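Local atomic coordinates of N-acetylglucosamine 2-epimerase (Xylella fastidiosa, PDB entry 3GT5), a protein that probably isomerises sugars, most likely by epimerising N-acylglucosamine or a related sugar at C2. Residues Arg207-Ala210 against Ala211-Asp214; Gly244-Pro247 against Gly248-Thr251; Asp230-Arg233 against Asp234-Lys237. All coordinates share one frame; numbering follows the deposited sequence.

From the N terminus, contact 1 comes first: at 207-214 the helix 192-211 ends and the chain runs out into the loop that leads to strand 220-221. Contact 3, at 230-237, follows in the long connection beyond that strand, where two beta turns reverse the chain at the surface. Contact 2, at 244-251, closes the connection by starting helix 247-263 in the buried interior. The three follow in series; none nests in or crosses another. Contacts 1 and 2 touch, with Ala213 O 3.6 Å from Phe245 CZ, which ties the end of one helix to the approach to the next. Contact 3 stands apart, its centre about 15 Å from that of contact 2.

Contact 1 (Arg207-Ala210 against Ala211-Asp214); sequences RRQA and AKAD
The Gln209 amide lies alongside the Lys212 chain, with NE2 3.8 Å from Lys212 CE, and its OE1 takes two nitrogens of Arg208. The guanidinium of Arg208 comes side-on, NE and NH2 both reaching that single oxygen, which lies close to the guanidinium plane. The NE bond is the shorter, 2.9 Å from Arg208 NE to Gln209 OE1, and it runs in the carbonyl plane; the NH2 bond is tilted out of it. Gln209 and Lys212 point the same way. In both, CG sits beside the backbone N, and Gln209 then bends at chi2 (-53°), which lays its amide along the methylenes of the lysine. Beneath them the helix 192-211 runs out. Ala211 N still bonds to Arg207 O at 3.0 Å in an alpha-helical step, with a weak second bond to Arg208 O, and the next two bonds shorten to three-residue steps: Lys212 N to Gln209 O and Ala213 N to Ala210 O, each 3.0 Å. Beyond the helix, Ala213 packs on Trp218, Trp229 and Phe245. Lys212 NZ forms a salt bridge with Glu226 and Gln209 NE2 donates to Trp225 O, so this helix end is joined to the loop after strand 220-221. OE1 receiving and NE2 giving is consistent with the modelled amide orientation. Arg208 NE and Lys212 NZ are like charges 5.5 Å apart, and Glu226 probably offsets part of their repulsion.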
loop_
_atom_site.group_PDB
_atom_site.type_symbol
_atom_site.label_atom_id
_atom_site.label_comp_id
_atom_site.label_asym_id
_atom_site.label_seq_id
_atom_site.Cartn_x
_atom_site.Cartn_y
_atom_site.Cartn_z
ATOM N N ARG A 207 -1.707 10.912 -15.481
ATOM C CA ARG A 207 -1.856 11.605 -16.755
ATOM C C ARG A 207 -0.515 11.994 -17.339
ATOM O O ARG A 207 -0.126 11.406 -18.361
ATOM C CB ARG A 207 -2.823 12.781 -16.648
ATOM C CG ARG A 207 -4.212 12.315 -16.240
ATOM C CD ARG A 207 -5.333 13.194 -16.824
ATOM N NE ARG A 207 -5.322 14.475 -16.174
ATOM C CZ ARG A 207 -6.186 15.456 -16.416
ATOM N NH1 ARG A 207 -6.082 16.573 -15.723
ATOM N NH2 ARG A 207 -7.115 15.338 -17.358
ATOM N N ARG A 208 0.205 12.934 -16.731
ATOM C CA ARG A 208 1.468 13.378 -17.327
ATOM C C ARG A 208 2.516 12.281 -17.461
ATOM O O ARG A 208 3.070 12.090 -18.551
ATOM C CB ARG A 208 2.066 14.527 -16.552
ATOM C CG ARG A 208 3.104 15.265 -17.355
ATOM C CD ARG A 208 3.746 16.350 -16.476
ATOM N NE ARG A 208 4.464 15.806 -15.307
ATOM C CZ ARG A 208 4.861 16.529 -14.251
ATOM N NH1 ARG A 208 4.621 17.846 -14.201
ATOM N NH2 ARG A 208 5.490 15.950 -13.233
ATOM N N GLN A 209 2.814 11.612 -16.365
ATOM C CA GLN A 209 3.862 10.577 -16.410
ATOM C C GLN A 209 3.427 9.375 -17.221
ATOM O O GLN A 209 4.250 8.803 -17.966
ATOM C CB GLN A 209 4.368 10.149 -15.018
ATOM C CG GLN A 209 4.960 11.295 -14.132
ATOM C CD GLN A 209 6.043 12.076 -14.831
ATOM O OE1 GLN A 209 5.947 13.295 -14.974
ATOM N NE2 GLN A 209 7.097 11.386 -15.252
ATOM N N ALA A 210 2.172 8.974 -17.090
ATOM C CA ALA A 210 1.654 7.847 -17.881
ATOM C C ALA A 210 1.775 8.115 -19.388
ATOM O O ALA A 210 2.011 7.183 -20.133
ATOM C CB ALA A 210 0.189 7.513 -17.503
ATOM N N ALA A 211 1.614 9.375 -19.819
ATOM C CA ALA A 211 1.760 9.762 -21.224
ATOM C C ALA A 211 3.131 9.431 -21.789
ATOM O O ALA A 211 3.264 9.223 -22.980
ATOM C CB ALA A 211 1.446 11.232 -21.410
ATOM N N LYS A 212 4.145 9.332 -20.929
ATOM C CA LYS A 212 5.508 9.077 -21.374
ATOM C C LYS A 212 5.791 7.588 -21.545
ATOM O O LYS A 212 6.894 7.199 -21.973
ATOM C CB LYS A 212 6.472 9.682 -20.365
ATOM C CG LYS A 212 6.271 11.189 -20.106
ATOM C CD LYS A 212 7.294 11.699 -19.098
ATOM C CE LYS A 212 6.948 13.098 -18.611
ATOM N NZ LYS A 212 7.577 14.069 -19.455
ATOM N N ALA A 213 4.817 6.746 -21.208
ATOM C CA ALA A 213 5.048 5.284 -21.242
ATOM C C ALA A 213 3.844 4.581 -21.790
ATOM O O ALA A 213 3.418 3.531 -21.291
ATOM C CB ALA A 213 5.402 4.769 -19.834
ATOM N N ASP A 214 3.249 5.223 -22.787
ATOM C CA ASP A 214 2.193 4.653 -23.578
ATOM C C ASP A 214 0.934 4.366 -22.786
ATOM O O ASP A 214 0.210 3.420 -23.068
ATOM C CB ASP A 214 2.699 3.422 -24.350
ATOM C CG ASP A 214 1.909 3.192 -25.639
ATOM O OD1 ASP A 214 1.509 4.210 -26.256
ATOM O OD2 ASP A 214 1.665 2.016 -26.007
#

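Contact 2 (Gly244-Pro247 against Gly248-Thr251); sequences GFQP and GHQT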
loop_
_atom_site.group_PDB
_atom_site.type_symbol
_atom_site.label_atom_id
_atom_site.label_comp_id
_atom_site.label_asym_id
_atom_site.label_seq_id
_atom_site.Cartn_x
_atom_site.Cartn_y
_atom_site.Cartn_z
ATOM N N GLY A 244 10.090 -3.191 -14.422
ATOM C CA GLY A 244 8.986 -3.549 -15.332
ATOM C C GLY A 244 7.712 -2.820 -14.943
ATOM O O GLY A 244 7.661 -2.215 -13.846
ATOM N N PHE A 245 6.696 -2.848 -15.818
ATOM C CA PHE A 245 5.384 -2.354 -15.441
ATOM C C PHE A 245 4.802 -3.276 -14.411
ATOM O O PHE A 245 4.860 -4.497 -14.558
ATOM C CB PHE A 245 4.430 -2.276 -16.637
ATOM C CG PHE A 245 4.702 -1.135 -17.557
ATOM C CD1 PHE A 245 4.363 0.154 -17.182
ATOM C CD2 PHE A 245 5.236 -1.344 -18.823
ATOM C CE1 PHE A 245 4.551 1.205 -18.015
ATOM C CE2 PHE A 245 5.445 -0.258 -19.695
ATOM C CZ PHE A 245 5.113 1.012 -19.281
ATOM N N GLN A 246 4.237 -2.683 -13.359
ATOM C CA GLN A 246 3.632 -3.416 -12.256
ATOM C C GLN A 246 2.118 -3.307 -12.421
ATOM O O GLN A 246 1.557 -2.256 -12.128
ATOM C CB GLN A 246 4.049 -2.748 -10.944
ATOM C CG GLN A 246 5.501 -2.997 -10.573
ATOM C CD GLN A 246 5.587 -4.217 -9.707
ATOM O OE1 GLN A 246 4.897 -4.281 -8.677
ATOM N NE2 GLN A 246 6.414 -5.211 -10.102
ATOM N N PRO A 247 1.435 -4.364 -12.904
ATOM C CA PRO A 247 -0.009 -4.279 -13.001
ATOM C C PRO A 247 -0.708 -3.897 -11.685
ATOM O O PRO A 247 -1.727 -3.205 -11.697
ATOM C CB PRO A 247 -0.429 -5.724 -13.410
ATOM C CG PRO A 247 0.754 -6.549 -13.237
ATOM C CD PRO A 247 1.924 -5.666 -13.423
ATOM N N GLY A 248 -0.170 -4.365 -10.580
ATOM C CA GLY A 248 -0.687 -4.071 -9.243
ATOM C C GLY A 248 -0.701 -2.595 -8.959
ATOM O O GLY A 248 -1.560 -2.112 -8.236
ATOM N N HIS A 249 0.280 -1.887 -9.492
ATOM C CA HIS A 249 0.287 -0.411 -9.320
ATOM C C HIS A 249 -0.680 0.299 -10.233
ATOM O O HIS A 249 -1.190 1.380 -9.863
ATOM C CB HIS A 249 1.730 0.151 -9.389
ATOM C CG HIS A 249 2.567 -0.157 -8.194
ATOM N ND1 HIS A 249 3.952 -0.110 -8.218
ATOM C CD2 HIS A 249 2.237 -0.575 -6.950
ATOM C CE1 HIS A 249 4.424 -0.423 -7.027
ATOM N NE2 HIS A 249 3.405 -0.716 -6.235
ATOM N N GLN A 250 -0.991 -0.293 -11.389
ATOM C CA GLN A 250 -1.958 0.302 -12.297
ATOM C C GLN A 250 -3.344 0.211 -11.643
ATOM O O GLN A 250 -4.136 1.169 -11.678
ATOM C CB GLN A 250 -1.954 -0.350 -13.686
ATOM C CG GLN A 250 -0.578 -0.634 -14.232
ATOM C CD GLN A 250 0.309 0.581 -14.298
ATOM O OE1 GLN A 250 -0.132 1.635 -14.779
ATOM N NE2 GLN A 250 1.573 0.429 -13.908
ATOM N N THR A 251 -3.645 -0.976 -11.098
ATOM C CA THR A 251 -4.941 -1.191 -10.452
ATOM C C THR A 251 -5.048 -0.418 -9.142
ATOM O O THR A 251 -6.117 0.119 -8.815
ATOM C CB THR A 251 -5.284 -2.663 -10.293
ATOM O OG1 THR A 251 -4.369 -3.282 -9.369
ATOM C CG2 THR A 251 -5.244 -3.349 -11.713
HETATM O O HOH W 1 2.470 -5.633 -10.022
#
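The backbone turns from an extended path at Gln246 into helical angles at Pro247, and Gln246 O takes the amides of His249 and Gln250: His249 N at 3.0 Å, from above the carbonyl plane, and Gln250 N at 3.3 Å, within it. A third donor is a side chain. Gln250 bends at chi2 (-56°), folding its amide back so that NE2 gives to Gln246 O at 3.2 Å, again from above the carbonyl plane; the same NE2 lies at the edge of the Phe245 ring. Gln246 occupies the N-cap position of helix 247-263, one of the helices of this family's alpha/alpha barrel. Pro247, which has no amide hydrogen to give, takes the first position of the helix, and its O accepts Thr251 N at 3.0 Å. The Gln246 side chain is linked to the helix start through water 1, which accepts from Gly248 N at 3.0 Å and gives Gln246 OE1 a weak bond. That side chain lies alongside His249, its CB 3.8 Å from His249 ND1 and OE1 over one face of the imidazole, offset toward the rim. His249 ND1 is hydrogen-bonded to Glu219, and the ring also meets Trp310. Gln250 OE1 accepts from Val217 N.

Contact 3 (Asp230-Arg233 against Asp234-Lys237); sequences DYNR and DNPK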
loop_
_atom_site.group_PDB
_atom_site.type_symbol
_atom_site.label_atom_id
_atom_site.label_comp_id
_atom_site.label_asym_id
_atom_site.label_seq_id
_atom_site.Cartn_x
_atom_site.Cartn_y
_atom_site.Cartn_z
ATOM N N ASP A 230 16.010 1.667 -17.537
ATOM C CA ASP A 230 17.026 0.712 -17.116
ATOM C C ASP A 230 17.201 0.552 -15.596
ATOM O O ASP A 230 17.985 -0.290 -15.133
ATOM C CB ASP A 230 18.376 1.119 -17.711
ATOM C CG ASP A 230 18.481 0.818 -19.192
ATOM O OD1 ASP A 230 17.722 -0.016 -19.713
ATOM O OD2 ASP A 230 19.399 1.401 -19.816
ATOM N N TYR A 231 16.542 1.402 -14.803
ATOM C CA TYR A 231 16.740 1.347 -13.363
ATOM C C TYR A 231 16.341 -0.022 -12.821
ATOM O O TYR A 231 15.217 -0.465 -13.016
ATOM C CB TYR A 231 15.945 2.459 -12.654
ATOM C CG TYR A 231 16.278 2.588 -11.198
ATOM C CD1 TYR A 231 17.287 3.436 -10.752
ATOM C CD2 TYR A 231 15.635 1.789 -10.252
ATOM C CE1 TYR A 231 17.636 3.497 -9.398
ATOM C CE2 TYR A 231 15.935 1.883 -8.933
ATOM C CZ TYR A 231 16.952 2.708 -8.496
ATOM O OH TYR A 231 17.250 2.741 -7.142
ATOM N N ASN A 232 17.268 -0.648 -12.104
ATOM C CA ASN A 232 17.122 -1.988 -11.499
ATOM C C ASN A 232 16.863 -3.093 -12.517
ATOM O O ASN A 232 16.321 -4.140 -12.168
ATOM C CB ASN A 232 16.111 -2.020 -10.345
ATOM C CG ASN A 232 16.704 -1.590 -9.039
ATOM O OD1 ASN A 232 17.942 -1.454 -8.918
ATOM N ND2 ASN A 232 15.832 -1.363 -8.026
ATOM N N ARG A 233 17.278 -2.878 -13.769
ATOM C CA ARG A 233 17.152 -3.955 -14.744
ATOM C C ARG A 233 17.960 -5.179 -14.248
ATOM O O ARG A 233 17.525 -6.328 -14.422
ATOM C CB ARG A 233 17.607 -3.492 -16.126
ATOM C CG ARG A 233 17.117 -4.330 -17.214
ATOM C CD ARG A 233 17.664 -3.822 -18.533
ATOM N NE ARG A 233 16.938 -2.695 -19.135
ATOM C CZ ARG A 233 15.864 -2.812 -19.921
ATOM N NH1 ARG A 233 15.309 -3.996 -20.146
ATOM N NH2 ARG A 233 15.328 -1.748 -20.483
ATOM N N ASP A 234 19.100 -4.926 -13.582
ATOM C CA ASP A 234 19.914 -6.006 -13.020
ATOM C C ASP A 234 19.594 -6.405 -11.574
ATOM O O ASP A 234 20.210 -7.321 -11.046
ATOM C CB ASP A 234 21.394 -5.708 -13.211
ATOM C CG ASP A 234 21.930 -6.317 -14.508
ATOM O OD1 ASP A 234 21.536 -7.466 -14.870
ATOM O OD2 ASP A 234 22.776 -5.692 -15.133
ATOM N N ASN A 235 18.580 -5.788 -10.974
ATOM C CA ASN A 235 18.056 -6.233 -9.678
ATOM C C ASN A 235 16.529 -6.128 -9.719
ATOM O O ASN A 235 15.929 -5.353 -8.981
ATOM C CB ASN A 235 18.666 -5.366 -8.571
ATOM C CG ASN A 235 18.257 -5.815 -7.171
ATOM O OD1 ASN A 235 17.819 -6.954 -6.965
ATOM N ND2 ASN A 235 18.372 -4.914 -6.222
ATOM N N PRO A 236 15.899 -6.922 -10.595
ATOM C CA PRO A 236 14.509 -6.643 -10.974
ATOM C C PRO A 236 13.467 -7.066 -9.940
ATOM O O PRO A 236 12.308 -6.682 -10.052
ATOM C CB PRO A 236 14.352 -7.440 -12.290
ATOM C CG PRO A 236 15.277 -8.577 -12.130
ATOM C CD PRO A 236 16.457 -8.055 -11.364
ATOM N N LYS A 237 13.871 -7.870 -8.952
ATOM C CA LYS A 237 12.977 -8.236 -7.860
ATOM C C LYS A 237 13.220 -7.411 -6.572
ATOM O O LYS A 237 12.767 -7.798 -5.485
ATOM C CB LYS A 237 13.120 -9.735 -7.578
ATOM C CG LYS A 237 12.976 -10.593 -8.853
ATOM C CD LYS A 237 13.218 -12.066 -8.555
ATOM C CE LYS A 237 12.651 -12.956 -9.654
ATOM N NZ LYS A 237 12.853 -14.398 -9.289
HETATM O O HOH W 2 19.358 -2.331 -6.825
#
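Asn235 sets its CG opposite the backbone N (chi1 -176°), and with Asn232 at a chi1 of -84° the two side chains lie side by side, pointing the same way. The motif is a pair of overlapping beta turns, type II from Asp230 to Arg233 and type I from Asn232 to Asn235, in the long connection between strand 220-221 and helix 247-263. Asn232 holds the third position of the type II turn, with positive phi and psi, and opens the type I turn that brings the asparagines together. The first turn is closed by Arg233 N on Asp230 O at 3.0 Å. The second is closed by a weak bond from Asn235 N to Asn232 O, also 3.0 Å. The same carbonyl oxygen receives a CA-H...O contact from Pro236 CA at 3.3 Å, while the nitrogen of Pro236 has no hydrogen to give it.

Across the first turn the Arg233 side chain sets out with CG anti to the backbone N and bends at chi3, which brings its guanidinium back to Asp230. It grips the carboxylate side-on with two nitrogens on one oxygen: NE is 2.9 Å from Asp230 OD1 in a salt bridge, approaching on the anti side and out of the carboxylate plane, while NH2 comes nearly along the C-O direction. OD1 stays close to the guanidinium plane. This clasp joins the two ends of the type II turn at the exposed surface. The turns are tied to the following chain, where Asn232 ND2 donates to Arg241 O, Tyr231 OH is hydrogen-bonded to Arg241, and Pro236 packs on Trp243. The two asparagine amides, their planes 65° apart, are joined by water 2, which donates to Asn232 OD1 at 2.7 Å and accepts from Asn235 ND2 at 2.8 Å.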